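Local coordinates for piwi domain-containing protein (Vanderwaltozyma polyspora, PDB 5THE) that probably binds RNA through this Argonaute C-terminal lobe, which carries the RNase H-like Piwi domain, at residues I172-L175 with N176-N180. Residues are numbered along the deposited sequence; the frame is centred on the assembly and turned at random.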
# COMPACT_ATOMS: atom_id res chain seq x y z
N ILE A 172 -2.65 -28.92 -11.33
CA ILE A 172 -3.35 -29.34 -12.54
C ILE A 172 -4.85 -29.15 -12.36
O ILE A 172 -5.53 -28.61 -13.25
CB ILE A 172 -2.99 -30.80 -12.89
CG1 ILE A 172 -1.55 -30.87 -13.40
CG2 ILE A 172 -3.94 -31.35 -13.94
CD1 ILE A 172 -1.08 -32.28 -13.67
N SER A 173 -5.38 -29.56 -11.21
CA SER A 173 -6.80 -29.38 -10.95
C SER A 173 -7.17 -27.90 -10.93
O SER A 173 -8.20 -27.51 -11.49
CB SER A 173 -7.20 -30.02 -9.62
OG SER A 173 -6.83 -31.38 -9.59
N LEU A 174 -6.36 -27.08 -10.25
CA LEU A 174 -6.67 -25.66 -10.14
C LEU A 174 -6.59 -24.98 -11.50
O LEU A 174 -7.46 -24.17 -11.84
CB LEU A 174 -5.73 -24.99 -9.13
CG LEU A 174 -5.96 -23.49 -8.94
CD1 LEU A 174 -7.31 -23.24 -8.27
CD2 LEU A 174 -4.82 -22.83 -8.16
N LEU A 175 -5.56 -25.30 -12.28
CA LEU A 175 -5.45 -24.77 -13.63
C LEU A 175 -6.70 -25.06 -14.44
O LEU A 175 -7.20 -24.19 -15.16
CB LEU A 175 -4.24 -25.38 -14.34
CG LEU A 175 -2.89 -24.86 -13.86
CD1 LEU A 175 -1.77 -25.56 -14.61
CD2 LEU A 175 -2.81 -23.36 -14.03
N ASN A 176 -7.23 -26.28 -14.32
CA ASN A 176 -8.47 -26.61 -15.00
C ASN A 176 -9.63 -25.79 -14.45
O ASN A 176 -10.49 -25.32 -15.20
CB ASN A 176 -8.76 -28.10 -14.88
CG ASN A 176 -9.98 -28.51 -15.65
OD1 ASN A 176 -9.96 -28.56 -16.88
ND2 ASN A 176 -11.07 -28.78 -14.95
N LEU A 177 -9.65 -25.61 -13.13
CA LEU A 177 -10.70 -24.82 -12.50
C LEU A 177 -10.67 -23.37 -12.99
O LEU A 177 -11.72 -22.78 -13.27
CB LEU A 177 -10.54 -24.89 -10.98
CG LEU A 177 -11.65 -24.37 -10.07
CD1 LEU A 177 -11.49 -24.98 -8.68
CD2 LEU A 177 -11.64 -22.84 -9.99
N LEU A 178 -9.48 -22.78 -13.10
CA LEU A 178 -9.38 -21.37 -13.45
C LEU A 178 -9.80 -21.12 -14.90
O LEU A 178 -10.48 -20.13 -15.19
CB LEU A 178 -7.96 -20.86 -13.20
CG LEU A 178 -7.59 -20.88 -11.72
CD1 LEU A 178 -6.20 -20.34 -11.51
CD2 LEU A 178 -8.61 -20.09 -10.91
N GLU A 179 -9.42 -22.00 -15.82
CA GLU A 179 -9.85 -21.82 -17.21
C GLU A 179 -11.37 -21.95 -17.35
O GLU A 179 -11.95 -21.39 -18.29
CB GLU A 179 -9.17 -22.84 -18.13
CG GLU A 179 -7.66 -22.90 -18.03
CD GLU A 179 -7.12 -24.28 -18.16
OE1 GLU A 179 -7.93 -25.21 -18.17
OE2 GLU A 179 -5.87 -24.42 -18.23
N ASN A 180 -12.02 -22.66 -16.44
CA ASN A 180 -13.46 -22.86 -16.50
C ASN A 180 -14.22 -21.92 -15.58
O ASN A 180 -15.44 -22.07 -15.44
CB ASN A 180 -13.81 -24.30 -16.14
CG ASN A 180 -13.30 -25.29 -17.16
OD1 ASN A 180 -12.77 -24.91 -18.21
ND2 ASN A 180 -13.46 -26.58 -16.86
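Leu-174 sends its CG anti to the backbone N (chi1 179°), while Leu-178, one turn further on, holds its own CG beside its backbone N (chi1 -65°), and these two choices let the branches meet on one side of helix 169-179. CG of Leu-174 lies 4.1 Å from CD1 of Leu-178, the two chains passing at a slant. The same rotamer lays CG of Leu-178 3.3 Å from the carbonyl oxygen of Leu-174, the oxygen that accepts the hydrogen bond from Leu-178 N at 2.8 Å. Four consecutive i to i+4 bonds run through here, the last from Glu-179 N to Leu-175 O at 3.2 Å, before Asn-180 leaves helical geometry. This short helix leads into strand 185-191 of a parallel sheet, consistent with the Rossmann-like MID domain of Argonautes, and packs its leucine face there: Leu-174 and Leu-178 both touch Tyr-189, Leu-178 also meets Ile-187, and on helix 197-210 they reach Leu-203 and Ile-206 respectively. Replacing Leu-178 with an alanine would probably open a gap between Leu-174, Ile-187 and Ile-206 and leave the helix less firmly seated on the sheet. On the exposed side, the bent chain of Glu-179 brings its carboxylate back to the Leu-175 carbonyl. Leu-175 O lies nearest CD of Glu-179, a tight 3.0 Å, and about equally far from OE1 and OE2; acceptors cannot hydrogen-bond each other, the closeness would probably be unfavourable, and the exact placement of this side chain is doubtful. Ser-173 turns its hydroxyl back along the helix, where OG hydrogen-bonds to the carbonyl oxygen of Pro-169.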